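Local coordinates for fumarylacetoacetate hydrolase (Burkholderia xenovorans, PDB 5TI1), which hydrolyses fumarylacetoacetate to fumarate and acetoacetate, the last step in the breakdown of phenylalanine and tyrosine, at the sodium ion site and the interface of chains A and B. Numbering follows the deposited sequence. Chains: chain A/B, Fumarylacetoacetate hydrolase.

Contact 1 is a metal site inside chain A, while contacts 2 and 3 are patches of the two-fold symmetric interface with chain B. The centres of their C-alpha atoms lie about 19 Å apart for contacts 1 and 2, and about 13 Å for contact 3 and either of the others. Helix 278-281 serves contacts 1 and 3, while helix 264-270 carries much of contact 2 in chain A and brushes contact 3 through A:Ile266. Contact 1 is about 13 Å from A:His160, the predicted proton acceptor; contacts 2 and 3 are about 19 and 20 Å from it. Through these short helices, subunit pairing may help steady the metal-binding core.

Contact 1: the sodium ion site. Residues chain A 260-262, 280-281, 283-285. With NA (sodium ion), chain C.
Three backbone carbonyls turn inward on the partly occupied sodium ion: A:Trp261 O from the turn before strand 262-263, A:Lys280 O from helix 278-281, and A:Ala283 O from the residue preceding strand 284-286. A:Asp260 adds its carboxylate, with CG anti to the backbone N (chi1 -179°) and OD1 2.4 Å from NA. The shell is irregular, opening to 137° between A:Asp260 OD1 and A:Ala283 O. A:Thr284 OG1, at 3.1 Å from NA, is a longer contact that probably belongs to the loosely modelled shell, and further ligands may be unseen. The other carboxylate oxygen, A:Asp260 OD2, forms a salt bridge with the amino group A:Lys280 NZ at 3.0 Å, met from above the carboxylate plane. The lysine chain, bent at chi2, also lets A:Lys280 NZ donate a 2.9 Å hydrogen bond to the hydroxyl A:Ser262 OG, which in turn donates to A:Asp260 O. This second shell probably steadies the carboxylate and tempers its charge. Farther out, A:Trp261 NE1 donates in its ring plane to A:Thr285 OG1 at 2.8 Å, almost perfectly straight (179° at H), tying the two ion-binding segments together. The ion joins the turn after strand 252-259 to the connection from helix 278-281 to strand 284-286, next to the magnesium site, which shares A:Asp260.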
ATOM      1  N   ASP A 260      12.298  -4.139   9.110  1.00 21.56           N
ATOM      2  CA  ASP A 260      12.178  -3.746   7.705  1.00 24.68           C
ATOM      3  C   ASP A 260      13.436  -4.194   6.959  1.00 22.66           C
ATOM      4  O   ASP A 260      14.378  -3.423   6.742  1.00 21.95           O
ATOM      5  CB  ASP A 260      11.952  -2.241   7.599  1.00 25.85           C
ATOM      6  CG  ASP A 260      11.802  -1.770   6.168  1.00 33.18           C
ATOM      7  OD1 ASP A 260      11.313  -2.560   5.327  1.00 39.93           O
ATOM      8  OD2 ASP A 260      12.196  -0.619   5.885  1.00 32.26           O
ATOM      9  N   TRP A 261      13.452  -5.483   6.582  1.00 21.95           N
ATOM     10  CA  TRP A 261      14.590  -6.054   5.864  1.00 25.23           C
ATOM     11  C   TRP A 261      14.944  -5.191   4.661  1.00 28.60           C
ATOM     12  O   TRP A 261      14.063  -4.686   3.959  1.00 23.53           O
ATOM     13  CB  TRP A 261      14.294  -7.481   5.398  1.00 19.43           C
ATOM     14  CG  TRP A 261      13.798  -8.418   6.465  1.00 22.38           C
ATOM     15  CD1 TRP A 261      12.495  -8.694   6.768  1.00 19.60           C
ATOM     16  CD2 TRP A 261      14.593  -9.223   7.347  1.00 21.73           C
ATOM     17  NE1 TRP A 261      12.431  -9.616   7.787  1.00 21.93           N
ATOM     18  CE2 TRP A 261      13.705  -9.956   8.158  1.00 19.90           C
ATOM     19  CE3 TRP A 261      15.969  -9.411   7.513  1.00 19.99           C
ATOM     20  CZ2 TRP A 261      14.146 -10.855   9.131  1.00 21.12           C
ATOM     21  CZ3 TRP A 261      16.405 -10.290   8.492  1.00 24.08           C
ATOM     22  CH2 TRP A 261      15.497 -11.003   9.285  1.00 21.48           C
ATOM     23  N   SER A 262      16.245  -5.020   4.424  1.00 25.47           N
ATOM     24  CA  SER A 262      16.712  -4.049   3.442  1.00 26.71           C
ATOM     25  C   SER A 262      17.887  -4.606   2.654  1.00 25.85           C
ATOM     26  O   SER A 262      18.849  -5.129   3.230  1.00 24.56           O
ATOM     27  CB  SER A 262      17.107  -2.725   4.122  1.00 30.01           C
ATOM     28  OG  SER A 262      15.978  -2.125   4.754  1.00 32.68           O
ATOM     29  N   LYS A 280      13.152  -3.011  -0.405  1.00 23.77           N
ATOM     30  CA  LYS A 280      12.386  -3.076   0.831  1.00 27.43           C
ATOM     31  C   LYS A 280      11.196  -4.016   0.764  1.00 25.95           C
ATOM     32  O   LYS A 280      10.809  -4.577   1.794  1.00 23.40           O
ATOM     33  CB  LYS A 280      11.845  -1.682   1.215  1.00 27.05           C
ATOM     34  CG  LYS A 280      12.898  -0.608   1.367  1.00 36.31           C
ATOM     35  CD  LYS A 280      13.656  -0.766   2.659  1.00 39.70           C
ATOM     36  CE  LYS A 280      14.146   0.580   3.150  1.00 40.72           C
ATOM     37  NZ  LYS A 280      14.628   0.478   4.546  1.00 34.25           N
ATOM     38  N   THR A 281      10.593  -4.185  -0.410  1.00 22.33           N
ATOM     39  CA  THR A 281       9.297  -4.839  -0.509  1.00 19.27           C
ATOM     40  C   THR A 281       9.396  -6.356  -0.509  1.00 19.64           C
ATOM     41  O   THR A 281       8.355  -7.026  -0.543  1.00 22.73           O
ATOM     42  CB  THR A 281       8.568  -4.368  -1.782  1.00 21.19           C
ATOM     43  OG1 THR A 281       9.328  -4.748  -2.941  1.00 21.16           O
ATOM     44  CG2 THR A 281       8.380  -2.822  -1.772  1.00 18.77           C
ATOM     45  N   ALA A 283      10.299  -8.279   1.897  1.00 23.16           N
ATOM     46  CA  ALA A 283       9.895  -8.813   3.190  1.00 18.02           C
ATOM     47  C   ALA A 283       9.937  -7.719   4.248  1.00 18.12           C
ATOM     48  O   ALA A 283      10.862  -6.895   4.277  1.00 17.52           O
ATOM     49  CB  ALA A 283      10.793  -9.983   3.629  1.00 18.45           C
ATOM     50  N   THR A 284       8.937  -7.733   5.119  1.00 16.30           N
ATOM     51  CA  THR A 284       8.949  -6.949   6.349  1.00 18.59           C
ATOM     52  C   THR A 284       8.335  -7.824   7.428  1.00 18.96           C
ATOM     53  O   THR A 284       7.235  -8.351   7.240  1.00 21.42           O
ATOM     54  CB  THR A 284       8.155  -5.639   6.185  1.00 20.47           C
ATOM     55  OG1 THR A 284       8.732  -4.869   5.126  1.00 23.24           O
ATOM     56  CG2 THR A 284       8.201  -4.812   7.466  1.00 22.83           C
ATOM     57  N   THR A 285       9.037  -8.013   8.541  1.00 16.57           N
ATOM     58  CA  THR A 285       8.548  -8.914   9.576  1.00 21.29           C
ATOM     59  C   THR A 285       8.021  -8.105  10.756  1.00 17.45           C
ATOM     60  O   THR A 285       8.642  -7.121  11.160  1.00 19.98           O
ATOM     61  CB  THR A 285       9.646  -9.876  10.038  1.00 21.51           C
ATOM     62  OG1 THR A 285      10.127 -10.648   8.912  1.00 17.52           O
ATOM     63  CG2 THR A 285       9.121 -10.816  11.142  1.00 18.73           C
TER
HETATM   64 NA    NA C 502      11.604  -4.567   4.095  0.90 23.68          NA

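Contact 2: the interface of chains A and B. Residues chain A 269-270, 272-273; chain B 176, 178, 182, 184.
In this FAH-family enzyme, the C-terminal end of helix 264-270 and the loop after it, in chain A, meet the 3-10 helix 177-180 and neighbouring loop of chain B. B:Asn178 is the centre of the tight part. The backbone of 3-10 helix 177-180 sets B:Asn178 CB over the face of the six-membered ring of A:Trp269, 3.9 Å from its centroid, as a CH-pi contact. Chi1 (61°), with CG in the crowded position, directs the carboxamide toward two main-chain carbonyls. The amide and indole planes are 64° apart. B:Asn178 ND2 donates to A:Val272 O at 3.1 Å, nearly straight and in the amide plane, and to A:Trp269 O at 3.2 Å, more bent (136° at H) and tilted from that plane. Both carbonyls are approached in their own planes. At the five-membered ring, the methyl B:Met182 CE comes within 3.4 Å of A:Trp269 CD1, on the same side of the indole as B:Asn178. A bend at chi3 carries CE there, while B:Met182 SD rests against A:Glu270 CB.

Beyond the amide the packing thins. A:Val272 CG1 and B:Leu176 CD1 touch at 3.8 Å, their side chains crossing near a right angle, and A:Pro273, which follows a cis peptide bond, meets the tip of B:Ile184 in the same crossed manner. Water 1 occupies this looser side, 2.6 Å from B:Asn178 OD1 and 2.8 Å from A:Val272 O.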
ATOM      1  N   TRP A 269      21.122   1.643  -6.059  1.00 39.79           N
ATOM      2  CA  TRP A 269      21.020   1.793  -7.507  1.00 43.13           C
ATOM      3  C   TRP A 269      19.620   2.201  -7.960  1.00 38.63           C
ATOM      4  O   TRP A 269      19.485   2.903  -8.965  1.00 37.90           O
ATOM      5  CB  TRP A 269      21.446   0.488  -8.189  1.00 41.25           C
ATOM      6  CG  TRP A 269      21.298   0.457  -9.690  1.00 38.67           C
ATOM      7  CD1 TRP A 269      20.567  -0.439 -10.415  1.00 40.94           C
ATOM      8  CD2 TRP A 269      21.901   1.345 -10.647  1.00 38.20           C
ATOM      9  NE1 TRP A 269      20.672  -0.163 -11.764  1.00 41.63           N
ATOM     10  CE2 TRP A 269      21.490   0.922 -11.930  1.00 38.42           C
ATOM     11  CE3 TRP A 269      22.756   2.448 -10.545  1.00 40.61           C
ATOM     12  CZ2 TRP A 269      21.900   1.565 -13.099  1.00 46.79           C
ATOM     13  CZ3 TRP A 269      23.162   3.087 -11.713  1.00 46.29           C
ATOM     14  CH2 TRP A 269      22.730   2.646 -12.970  1.00 42.09           C
ATOM     15  N   GLU A 270      18.574   1.786  -7.250  1.00 32.78           N
ATOM     16  CA  GLU A 270      17.215   2.008  -7.738  1.00 37.76           C
ATOM     17  C   GLU A 270      16.570   3.300  -7.246  1.00 35.65           C
ATOM     18  O   GLU A 270      15.665   3.807  -7.918  1.00 38.21           O
ATOM     19  CB  GLU A 270      16.305   0.840  -7.333  1.00 29.05           C
ATOM     20  CG  GLU A 270      15.949   0.857  -5.849  1.00 29.13           C
ATOM     21  CD  GLU A 270      15.031  -0.267  -5.435  1.00 27.24           C
ATOM     22  OE1 GLU A 270      14.495  -0.957  -6.327  1.00 29.24           O
ATOM     23  OE2 GLU A 270      14.843  -0.458  -4.213  1.00 27.27           O
ATOM     24  N   VAL A 272      16.864   6.667  -6.566  1.00 35.53           N
ATOM     25  CA  VAL A 272      16.758   8.048  -7.034  1.00 37.64           C
ATOM     26  C   VAL A 272      15.913   8.054  -8.304  1.00 38.89           C
ATOM     27  O   VAL A 272      16.273   7.369  -9.277  1.00 34.31           O
ATOM     28  CB  VAL A 272      18.132   8.675  -7.291  1.00 40.39           C
ATOM     29  CG1 VAL A 272      17.965  10.070  -7.901  1.00 43.91           C
ATOM     30  CG2 VAL A 272      18.919   8.758  -6.007  1.00 41.46           C
ATOM     31  N   PRO A 273      14.821   8.840  -8.365  1.00 38.01           N
ATOM     32  CA  PRO A 273      14.372   9.795  -7.348  1.00 37.25           C
ATOM     33  C   PRO A 273      13.102   9.399  -6.586  1.00 36.50           C
ATOM     34  O   PRO A 273      12.576  10.213  -5.822  1.00 36.58           O
ATOM     35  CB  PRO A 273      14.093  11.025  -8.185  1.00 37.32           C
ATOM     36  CG  PRO A 273      13.424  10.421  -9.397  1.00 34.14           C
ATOM     37  CD  PRO A 273      14.117   9.078  -9.637  1.00 35.05           C
TER
ATOM     38  N   LEU B 176      18.362  10.028 -15.842  1.00 50.91           N
ATOM     39  CA  LEU B 176      19.312   9.444 -14.916  1.00 50.58           C
ATOM     40  C   LEU B 176      19.689   8.041 -15.389  1.00 53.19           C
ATOM     41  O   LEU B 176      18.878   7.346 -16.009  1.00 51.31           O
ATOM     42  CB  LEU B 176      18.726   9.399 -13.511  1.00 47.78           C
ATOM     43  CG  LEU B 176      18.580  10.798 -12.901  1.00 53.97           C
ATOM     44  CD1 LEU B 176      17.737  10.779 -11.629  1.00 53.13           C
ATOM     45  CD2 LEU B 176      19.963  11.382 -12.630  1.00 59.71           C
ATOM     46  N   ASN B 178      19.985   5.066 -14.159  1.00 43.68           N
ATOM     47  CA  ASN B 178      19.180   3.890 -13.836  1.00 42.29           C
ATOM     48  C   ASN B 178      17.860   3.846 -14.610  1.00 44.16           C
ATOM     49  O   ASN B 178      17.247   2.775 -14.691  1.00 40.64           O
ATOM     50  CB  ASN B 178      18.918   3.815 -12.325  1.00 40.51           C
ATOM     51  CG  ASN B 178      18.156   5.022 -11.796  1.00 41.46           C
ATOM     52  OD1 ASN B 178      18.060   6.050 -12.462  1.00 41.76           O
ATOM     53  ND2 ASN B 178      17.628   4.902 -10.584  1.00 37.23           N
ATOM     54  N   MET B 182      15.954   0.101 -15.817  1.00 36.05           N
ATOM     55  CA  MET B 182      14.875  -0.526 -15.070  1.00 39.25           C
ATOM     56  C   MET B 182      13.638   0.351 -15.150  1.00 44.07           C
ATOM     57  O   MET B 182      13.750   1.578 -15.269  1.00 38.25           O
ATOM     58  CB  MET B 182      15.273  -0.743 -13.604  1.00 39.06           C
ATOM     59  CG  MET B 182      15.452   0.545 -12.840  1.00 37.78           C
ATOM     60  SD  MET B 182      15.677   0.307 -11.078  1.00 45.05           S
ATOM     61  CE  MET B 182      17.246  -0.549 -11.079  1.00 41.92           C
ATOM     62  N   ILE B 184      11.712   2.170 -13.140  1.00 31.12           N
ATOM     63  CA  ILE B 184      11.666   2.613 -11.754  1.00 32.22           C
ATOM     64  C   ILE B 184      10.218   2.886 -11.342  1.00 32.01           C
ATOM     65  O   ILE B 184       9.349   3.204 -12.168  1.00 32.09           O
ATOM     66  CB  ILE B 184      12.536   3.859 -11.517  1.00 32.28           C
ATOM     67  CG1 ILE B 184      11.943   5.070 -12.218  1.00 36.88           C
ATOM     68  CG2 ILE B 184      13.982   3.621 -11.956  1.00 34.65           C
ATOM     69  CD1 ILE B 184      12.615   6.352 -11.825  1.00 42.97           C
TER
HETATM   70  O   HOH W   1      16.118   7.647 -12.018  1.00 39.83           O

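Contact 3: the interface of chains A and B. Residues chain A 203-205, 217, 266, 278; chain B 362-363.
The hydroxyl B:Ser363 OG is the best-held polar atom here, gripped by one direct hydrogen bond: it donates to the main-chain carbonyl A:Asn204 O at 2.6 Å. It arrives in the carbonyl plane, with a C=O...donor angle of 146°. OG stands anti to its own carbonyl carbon and beside the backbone N (chi1 -74°), which sends it toward strand 204-207 of chain A. Carbon atoms flank the hydroxyl, with A:Asn278 CB 3.7 Å from B:Ser363 OG and the methyl end of A:Ile266 a little farther off.

Two waters add further polar links. Water 2 joins the amide A:Asn204 N, at 2.9 Å, to the carbonyl B:Val362 O, so that the backbone of A:Asn204 is used from both its N-H and its C=O. Water 3 lies 2.9 Å from B:Ser363 N and makes a longer, 3.3 Å contact with the side-chain oxygen A:Asn278 OD1.

B:Val362 adds apolar support. Its CG2, anti to the backbone N, meets A:Phe217 CE1 tip to tip at 3.5 Å; its other methyl, CG1, passes the amide nitrogen of A:Asn278, the two side chains crossing at about a right angle. On the far side of the serine, A:Pro203 CB packs against B:Ser363 CB. The patch thus docks the C-terminal end of helix 353-362 of chain B between strand 204-207 and helix 278-281 of chain A, and probably helps to hold the two subunits in register.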
ATOM      1  N   PRO A 203      17.077 -11.461  -1.667  1.00 28.30           N
ATOM      2  CA  PRO A 203      16.623 -11.036  -2.994  1.00 30.80           C
ATOM      3  C   PRO A 203      17.728 -11.031  -4.038  1.00 27.74           C
ATOM      4  O   PRO A 203      18.890 -10.728  -3.765  1.00 29.17           O
ATOM      5  CB  PRO A 203      16.106  -9.609  -2.746  1.00 29.89           C
ATOM      6  CG  PRO A 203      16.896  -9.137  -1.558  1.00 22.12           C
ATOM      7  CD  PRO A 203      17.065 -10.361  -0.685  1.00 21.51           C
ATOM      8  N   ASN A 204      17.338 -11.381  -5.258  1.00 31.54           N
ATOM      9  CA  ASN A 204      18.097 -11.006  -6.439  1.00 32.73           C
ATOM     10  C   ASN A 204      17.599  -9.642  -6.908  1.00 27.84           C
ATOM     11  O   ASN A 204      16.440  -9.294  -6.709  1.00 24.70           O
ATOM     12  CB  ASN A 204      17.929 -12.032  -7.559  1.00 25.36           C
ATOM     13  CG  ASN A 204      18.540 -13.372  -7.225  1.00 25.26           C
ATOM     14  OD1 ASN A 204      19.725 -13.466  -6.908  1.00 27.99           O
ATOM     15  ND2 ASN A 204      17.735 -14.427  -7.308  1.00 31.76           N
ATOM     16  N   GLY A 205      18.484  -8.872  -7.523  1.00 30.93           N
ATOM     17  CA  GLY A 205      18.089  -7.580  -8.050  1.00 30.55           C
ATOM     18  C   GLY A 205      19.187  -7.024  -8.928  1.00 32.49           C
ATOM     19  O   GLY A 205      20.156  -7.718  -9.253  1.00 36.36           O
ATOM     20  N   PHE A 217      22.792  -8.308 -12.732  1.00 35.96           N
ATOM     21  CA  PHE A 217      21.711  -8.974 -12.029  1.00 36.46           C
ATOM     22  C   PHE A 217      22.304 -10.111 -11.216  1.00 40.28           C
ATOM     23  O   PHE A 217      23.035 -10.942 -11.760  1.00 34.24           O
ATOM     24  CB  PHE A 217      20.673  -9.508 -13.014  1.00 39.54           C
ATOM     25  CG  PHE A 217      19.632 -10.386 -12.382  1.00 44.94           C
ATOM     26  CD1 PHE A 217      18.602  -9.834 -11.639  1.00 49.12           C
ATOM     27  CD2 PHE A 217      19.672 -11.758 -12.545  1.00 53.68           C
ATOM     28  CE1 PHE A 217      17.641 -10.631 -11.065  1.00 48.87           C
ATOM     29  CE2 PHE A 217      18.712 -12.563 -11.968  1.00 55.59           C
ATOM     30  CZ  PHE A 217      17.698 -11.999 -11.231  1.00 52.96           C
ATOM     31  N   ILE A 266      20.917  -3.119  -3.678  1.00 30.20           N
ATOM     32  CA  ILE A 266      19.758  -2.939  -4.549  1.00 30.72           C
ATOM     33  C   ILE A 266      19.181  -1.538  -4.386  1.00 35.97           C
ATOM     34  O   ILE A 266      18.845  -0.873  -5.373  1.00 33.10           O
ATOM     35  CB  ILE A 266      18.707  -4.029  -4.260  1.00 27.16           C
ATOM     36  CG1 ILE A 266      19.269  -5.393  -4.666  1.00 27.68           C
ATOM     37  CG2 ILE A 266      17.402  -3.733  -4.989  1.00 27.70           C
ATOM     38  CD1 ILE A 266      18.352  -6.583  -4.366  1.00 28.00           C
ATOM     39  N   ASN A 278      12.248  -2.069  -4.663  1.00 22.67           N
ATOM     40  CA  ASN A 278      12.545  -3.503  -4.592  1.00 22.26           C
ATOM     41  C   ASN A 278      13.427  -3.848  -3.394  1.00 27.25           C
ATOM     42  O   ASN A 278      13.338  -4.958  -2.864  1.00 26.88           O
ATOM     43  CB  ASN A 278      13.205  -3.979  -5.882  1.00 27.61           C
ATOM     44  CG  ASN A 278      12.190  -4.283  -6.988  1.00 30.37           C
ATOM     45  OD1 ASN A 278      11.015  -4.524  -6.725  1.00 30.54           O
ATOM     46  ND2 ASN A 278      12.654  -4.288  -8.229  1.00 34.58           N
TER
ATOM     47  N   VAL B 362      10.929  -9.031  -9.287  1.00 25.87           N
ATOM     48  CA  VAL B 362      12.197  -9.711  -9.538  1.00 28.24           C
ATOM     49  C   VAL B 362      12.956  -9.968  -8.241  1.00 34.68           C
ATOM     50  O   VAL B 362      13.737 -10.925  -8.144  1.00 26.33           O
ATOM     51  CB  VAL B 362      13.054  -8.909 -10.536  1.00 32.98           C
ATOM     52  CG1 VAL B 362      13.573  -7.631  -9.895  1.00 29.30           C
ATOM     53  CG2 VAL B 362      14.210  -9.775 -11.049  1.00 28.93           C
ATOM     54  N   SER B 363      12.748  -9.132  -7.231  1.00 25.24           N
ATOM     55  CA  SER B 363      13.406  -9.285  -5.946  1.00 30.82           C
ATOM     56  C   SER B 363      12.580 -10.095  -4.956  1.00 24.83           C
ATOM     57  O   SER B 363      13.024 -10.300  -3.820  1.00 23.57           O
ATOM     58  CB  SER B 363      13.737  -7.905  -5.361  1.00 24.66           C
ATOM     59  OG  SER B 363      14.839  -7.328  -6.058  1.00 29.48           O
TER
HETATM   60  O   HOH W   2      14.741 -12.380  -5.999  1.00 20.78           O
HETATM   61  O   HOH W   3      10.460  -7.668  -6.117  1.00 27.37           O